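Local structure of geranyltranstransferase (Methylococcus capsulatus, 3TS7) at residues Q17-R22 against A68-D73; C77-I82 against R193-L198. The protein probably joins isopentenyl diphosphate to geranyl diphosphate to make farnesyl diphosphate, a magnesium-dependent step of isoprenoid synthesis. One frame throughout, in Å; residues are numbered along the deposited sequence.

Contact 1: residues Q17-R22 against A68-D73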
loop_
_atom_site.group_PDB
_atom_site.type_symbol
_atom_site.label_atom_id
_atom_site.label_comp_id
_atom_site.label_asym_id
_atom_site.label_seq_id
_atom_site.Cartn_x
_atom_site.Cartn_y
_atom_site.Cartn_z
ATOM N N GLN B 17 21.707 -7.603 -8.921
ATOM C CA GLN B 17 20.806 -6.901 -9.823
ATOM C C GLN B 17 20.116 -7.857 -10.803
ATOM O O GLN B 17 18.950 -7.662 -11.136
ATOM C CB GLN B 17 21.541 -5.789 -10.567
ATOM C CG GLN B 17 21.803 -4.564 -9.696
ATOM C CD GLN B 17 22.654 -3.512 -10.390
ATOM O OE1 GLN B 17 23.369 -3.808 -11.343
ATOM N NE2 GLN B 17 22.581 -2.276 -9.906
ATOM N N GLU B 18 20.832 -8.888 -11.248
ATOM C CA GLU B 18 20.235 -9.930 -12.078
ATOM C C GLU B 18 19.290 -10.824 -11.277
ATOM O O GLU B 18 18.204 -11.167 -11.758
ATOM C CB GLU B 18 21.320 -10.764 -12.754
ATOM C CG GLU B 18 22.038 -10.024 -13.887
ATOM C CD GLU B 18 23.406 -10.618 -14.230
ATOM O OE1 GLU B 18 23.732 -11.725 -13.741
ATOM O OE2 GLU B 18 24.160 -9.969 -14.992
ATOM N N ARG B 19 19.699 -11.182 -10.060
ATOM C CA ARG B 19 18.884 -12.006 -9.161
ATOM C C ARG B 19 17.577 -11.306 -8.763
ATOM O O ARG B 19 16.512 -11.929 -8.774
ATOM C CB ARG B 19 19.671 -12.421 -7.922
ATOM C CG ARG B 19 18.887 -13.289 -6.975
ATOM C CD ARG B 19 19.630 -13.532 -5.693
ATOM N NE ARG B 19 18.867 -14.438 -4.837
ATOM C CZ ARG B 19 19.211 -15.688 -4.559
ATOM N NH1 ARG B 19 20.338 -16.194 -5.049
ATOM N NH2 ARG B 19 18.433 -16.425 -3.770
ATOM N N VAL B 20 17.647 -10.014 -8.443
ATOM C CA VAL B 20 16.424 -9.254 -8.146
ATOM C C VAL B 20 15.544 -9.029 -9.402
ATOM O O VAL B 20 14.319 -9.011 -9.296
ATOM C CB VAL B 20 16.726 -7.907 -7.410
ATOM C CG1 VAL B 20 17.195 -6.846 -8.385
ATOM C CG2 VAL B 20 15.498 -7.426 -6.628
ATOM N N GLU B 21 16.159 -8.872 -10.578
ATOM C CA GLU B 21 15.401 -8.678 -11.810
ATOM C C GLU B 21 14.474 -9.869 -12.069
ATOM O O GLU B 21 13.311 -9.679 -12.445
ATOM C CB GLU B 21 16.330 -8.491 -13.010
ATOM C CG GLU B 21 15.624 -8.144 -14.333
ATOM C CD GLU B 21 15.102 -6.714 -14.387
ATOM O OE1 GLU B 21 14.216 -6.443 -15.223
ATOM O OE2 GLU B 21 15.574 -5.851 -13.612
ATOM N N ARG B 22 14.998 -11.074 -11.854
ATOM C CA ARG B 22 14.243 -12.322 -12.003
ATOM C C ARG B 22 13.225 -12.508 -10.886
ATOM O O ARG B 22 12.143 -13.070 -11.103
ATOM C CB ARG B 22 15.186 -13.523 -12.026
ATOM C CG ARG B 22 16.103 -13.615 -13.270
ATOM C CD ARG B 22 16.823 -14.963 -13.346
ATOM N NE ARG B 22 17.203 -15.471 -12.021
ATOM C CZ ARG B 22 18.393 -15.299 -11.436
ATOM N NH1 ARG B 22 19.365 -14.631 -12.052
ATOM N NH2 ARG B 22 18.614 -15.804 -10.221
ATOM N N ALA B 68 20.790 -16.704 4.286
ATOM C CA ALA B 68 20.817 -17.206 2.930
ATOM C C ALA B 68 19.984 -16.285 2.055
ATOM O O ALA B 68 18.967 -15.763 2.504
ATOM C CB ALA B 68 20.266 -18.640 2.899
ATOM N N ALA B 69 20.424 -16.096 0.813
ATOM C CA ALA B 69 19.802 -15.159 -0.123
ATOM C C ALA B 69 18.379 -15.551 -0.513
ATOM O O ALA B 69 17.566 -14.695 -0.827
ATOM C CB ALA B 69 20.665 -15.003 -1.357
ATOM N N ASP B 70 18.099 -16.850 -0.488
ATOM C CA ASP B 70 16.760 -17.383 -0.701
ATOM C C ASP B 70 15.692 -16.765 0.202
ATOM O O ASP B 70 14.571 -16.539 -0.242
ATOM C CB ASP B 70 16.773 -18.915 -0.542
ATOM C CG ASP B 70 17.355 -19.627 -1.762
ATOM O OD1 ASP B 70 17.506 -20.864 -1.716
ATOM O OD2 ASP B 70 17.668 -18.956 -2.766
ATOM N N LEU B 71 16.044 -16.498 1.461
ATOM C CA LEU B 71 15.129 -15.859 2.411
ATOM C C LEU B 71 14.957 -14.353 2.171
ATOM O O LEU B 71 14.075 -13.728 2.765
ATOM C CB LEU B 71 15.578 -16.082 3.863
ATOM C CG LEU B 71 15.736 -17.507 4.403
ATOM C CD1 LEU B 71 15.994 -17.468 5.905
ATOM C CD2 LEU B 71 14.535 -18.393 4.099
ATOM N N LEU B 72 15.783 -13.791 1.298
ATOM C CA LEU B 72 15.869 -12.342 1.114
ATOM C C LEU B 72 15.257 -11.849 -0.178
ATOM O O LEU B 72 14.987 -10.668 -0.279
ATOM C CB LEU B 72 17.329 -11.858 1.197
ATOM C CG LEU B 72 18.104 -12.150 2.488
ATOM C CD1 LEU B 72 19.563 -11.831 2.274
ATOM C CD2 LEU B 72 17.559 -11.411 3.701
ATOM N N ASP B 73 15.027 -12.744 -1.148
ATOM C CA ASP B 73 14.378 -12.378 -2.397
ATOM C C ASP B 73 13.038 -11.658 -2.194
ATOM O O ASP B 73 12.825 -10.606 -2.773
ATOM C CB ASP B 73 14.181 -13.598 -3.310
ATOM C CG ASP B 73 15.492 -14.156 -3.846
ATOM O OD1 ASP B 73 16.395 -13.379 -4.208
ATOM O OD2 ASP B 73 15.615 -15.387 -3.923
#

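Contact 2: residues C77-I82 against R193-L198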
loop_
_atom_site.group_PDB
_atom_site.type_symbol
_atom_site.label_atom_id
_atom_site.label_comp_id
_atom_site.label_asym_id
_atom_site.label_seq_id
_atom_site.Cartn_x
_atom_site.Cartn_y
_atom_site.Cartn_z
ATOM N N CYS B 77 12.311 -7.688 -3.031
ATOM C CA CYS B 77 11.268 -7.282 -3.975
ATOM C C CYS B 77 10.231 -6.364 -3.351
ATOM O O CYS B 77 9.754 -5.473 -4.032
ATOM C CB CYS B 77 10.532 -8.501 -4.539
ATOM S SG CYS B 77 11.545 -9.512 -5.594
ATOM N N ALA B 78 9.856 -6.641 -2.091
ATOM C CA ALA B 78 8.857 -5.866 -1.347
ATOM C C ALA B 78 9.292 -4.423 -1.206
ATOM O O ALA B 78 8.495 -3.517 -1.472
ATOM C CB ALA B 78 8.592 -6.467 0.036
ATOM N N VAL B 79 10.551 -4.197 -0.802
ATOM C CA VAL B 79 11.024 -2.805 -0.680
ATOM C C VAL B 79 11.153 -2.128 -2.024
ATOM O O VAL B 79 10.908 -0.937 -2.125
ATOM C CB VAL B 79 12.342 -2.617 0.152
ATOM C CG1 VAL B 79 12.089 -2.876 1.611
ATOM C CG2 VAL B 79 13.489 -3.480 -0.389
ATOM N N GLU B 80 11.517 -2.883 -3.061
ATOM C CA GLU B 80 11.641 -2.317 -4.399
ATOM C C GLU B 80 10.285 -1.956 -5.024
ATOM O O GLU B 80 10.190 -0.948 -5.744
ATOM C CB GLU B 80 12.427 -3.249 -5.330
ATOM C CG GLU B 80 12.767 -2.668 -6.698
ATOM C CD GLU B 80 13.780 -1.519 -6.648
ATOM O OE1 GLU B 80 14.228 -1.064 -7.721
ATOM O OE2 GLU B 80 14.134 -1.060 -5.549
ATOM N N PHE B 81 9.262 -2.775 -4.752
ATOM C CA PHE B 81 7.891 -2.476 -5.183
ATOM C C PHE B 81 7.430 -1.145 -4.585
ATOM O O PHE B 81 6.892 -0.302 -5.304
ATOM C CB PHE B 81 6.904 -3.597 -4.783
ATOM C CG PHE B 81 6.973 -4.844 -5.654
ATOM C CD1 PHE B 81 7.500 -4.800 -6.945
ATOM C CD2 PHE B 81 6.430 -6.047 -5.200
ATOM C CE1 PHE B 81 7.531 -5.964 -7.761
ATOM C CE2 PHE B 81 6.464 -7.212 -6.003
ATOM C CZ PHE B 81 7.023 -7.163 -7.277
ATOM N N ILE B 82 7.659 -0.967 -3.278
ATOM C CA ILE B 82 7.301 0.263 -2.580
ATOM C C ILE B 82 8.017 1.445 -3.212
ATOM O O ILE B 82 7.367 2.433 -3.570
ATOM C CB ILE B 82 7.589 0.207 -1.058
ATOM C CG1 ILE B 82 6.700 -0.824 -0.357
ATOM C CG2 ILE B 82 7.334 1.560 -0.402
ATOM C CD1 ILE B 82 5.197 -0.494 -0.351
ATOM N N ARG B 193 16.289 2.286 5.654
ATOM C CA ARG B 193 16.430 1.567 6.906
ATOM C C ARG B 193 15.556 0.326 6.940
ATOM O O ARG B 193 15.949 -0.681 7.534
ATOM C CB ARG B 193 16.082 2.461 8.093
ATOM C CG ARG B 193 17.081 3.648 8.253
ATOM C CD ARG B 193 16.472 4.750 9.048
ATOM N NE ARG B 193 16.493 4.457 10.474
ATOM C CZ ARG B 193 16.215 5.349 11.418
ATOM N NH1 ARG B 193 16.284 5.001 12.686
ATOM N NH2 ARG B 193 15.873 6.598 11.089
ATOM N N ALA B 194 14.381 0.391 6.301
ATOM C CA ALA B 194 13.503 -0.807 6.240
ATOM C C ALA B 194 14.206 -1.902 5.490
ATOM O O ALA B 194 14.123 -3.048 5.891
ATOM C CB ALA B 194 12.154 -0.482 5.546
ATOM N N SER B 195 14.897 -1.557 4.407
ATOM C CA SER B 195 15.582 -2.565 3.584
ATOM C C SER B 195 16.611 -3.363 4.382
ATOM O O SER B 195 16.791 -4.570 4.173
ATOM C CB SER B 195 16.262 -1.900 2.401
ATOM O OG SER B 195 15.328 -1.095 1.730
ATOM N N VAL B 196 17.243 -2.675 5.329
ATOM C CA VAL B 196 18.251 -3.270 6.177
ATOM C C VAL B 196 17.601 -4.072 7.297
ATOM O O VAL B 196 18.032 -5.196 7.581
ATOM C CB VAL B 196 19.238 -2.168 6.705
ATOM C CG1 VAL B 196 20.094 -2.683 7.854
ATOM C CG2 VAL B 196 20.104 -1.707 5.562
ATOM N N ARG B 197 16.559 -3.506 7.910
ATOM C CA ARG B 197 15.871 -4.153 9.002
ATOM C C ARG B 197 15.175 -5.452 8.550
ATOM O O ARG B 197 15.156 -6.421 9.305
ATOM C CB ARG B 197 14.872 -3.199 9.652
ATOM C CG ARG B 197 13.997 -3.836 10.702
ATOM C CD ARG B 197 13.216 -2.811 11.498
ATOM N NE ARG B 197 12.247 -3.457 12.381
ATOM C CZ ARG B 197 12.530 -3.991 13.562
ATOM N NH1 ARG B 197 13.772 -3.981 14.032
ATOM N NH2 ARG B 197 11.562 -4.551 14.267
ATOM N N LEU B 198 14.633 -5.467 7.328
ATOM C CA LEU B 198 13.985 -6.677 6.792
ATOM C C LEU B 198 14.938 -7.872 6.766
ATOM O O LEU B 198 14.558 -8.981 7.174
ATOM C CB LEU B 198 13.458 -6.439 5.376
ATOM C CG LEU B 198 12.243 -5.497 5.221
ATOM C CD1 LEU B 198 11.622 -5.587 3.869
ATOM C CD2 LEU B 198 11.252 -5.818 6.254
#

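Contact 1: residues Q17-R22 against A68-D73
Arg19 reaches from its helix to two carboxylates, those of Asp70 and Asp73, and the three residues form one salt-bridge network. The side chain can span the distance because CG stands anti to the backbone N (chi1 -179°) and the chain stays extended as far as NE. Asp73 is gripped side-on: Arg19 NE bonds Asp73 OD1 at 2.8 Å, almost straight at 163° and in the guanidinium plane, on the syn lone pair of that oxygen. The second bond of the pair, Arg19 NH2 to Asp73 OD2 at 3.0 Å, is more bent and tilts from the guanidinium plane, although the two flat groups are nearly coplanar. Asp73 OD1 has a further partner in Tyr59 OH, a second-shell bond from helix 53-65 that probably helps to fix this carboxylate. The pairing ties helix 5-27 to the loop after helix 53-65 and to Asp73, the first residue of helix 73-90, in the all-helical fold of the polyprenyl synthetase family, at the surface of the chain. Arg19 NH2 also serves Asp70, whose OD2 accepts at 2.8 Å through its anti lone pair; the N-H...O angle of 133° makes this bond clearly bent. Over one face of the guanidinium sits Ala69 CB, 3.6 Å from Arg19 CZ, a methyl group above the centre of the charged plane while both carboxylates stay at its edge. Replacing Arg19 with an alanine would probably leave Asp70 and Asp73 without their shared positive partner and uncover the methyl of Ala69.

Contact 2: residues C77-I82 against R193-L198
Val79 carries this contact from the side of helix 73-90, meeting Ser195 and Leu198 of helix 177-201 with different parts of its branched side chain. The tight part is small: Val79 CG1 lies 3.6 Å from Leu198 CD1, a methyl-to-methyl van der Waals contact in which the two side chains run past each other in opposite directions. Both residues direct their CB toward the facing helix. One turn back along helix 177-201, Ser195 OG sits against the fork of the valine, 3.7 Å from Val79 CG2 and about equally far from CG1. Val79 has CG1 anti to its carbonyl carbon (chi1 -70°), a rotation that offers both methyls to the serine oxygen while CG1 alone touches the leucine. Ser195 OG is hydrogen-bonded to Leu191 O in its own helix, which satisfies this buried hydroxyl while it lies against Val79.

The backbones come to 6.2 Å between Val79 CA and Ser195 CA, a close approach consistent with the small serine. Away from that point the packing is looser: Ala194 CB, though directed toward the other helix, comes no nearer than 4.6 Å, to Val79 CG1, and Ala78 CB stays 5.0 Å from Leu198 CD1. This looser side is not a solvent side, since Ala78 and Ala194 are both buried and Ala154 of helix 141-155 packs on Ala194. Leu151 of the same helix packs on Val79, and Arg54 of helix 53-65 touches both Val79 and Ser195. The arrangement is close helix-to-helix packing in the interior of the all-alpha isoprenoid synthase fold of the FPP/GGPP synthase family.

Overall arrangement
The two contacts differ in depth and in chemistry. Contact 1 lies at the surface, its centre about 15 Å from the centre of the chain, and depends on charged groups; contact 2, its centre about 7 Å from the same point, joins three buried residues through methyl groups and a hydroxyl bonded within its helix. Helix 73-90 enters both, giving its first residue to contact 1 and its middle to contact 2, so it meets helix 5-27 in the surface contact and helix 177-201 in the buried one. The centres of the contacts are about 12 Å apart, and the buried areas are similar, 172 and 149 Å².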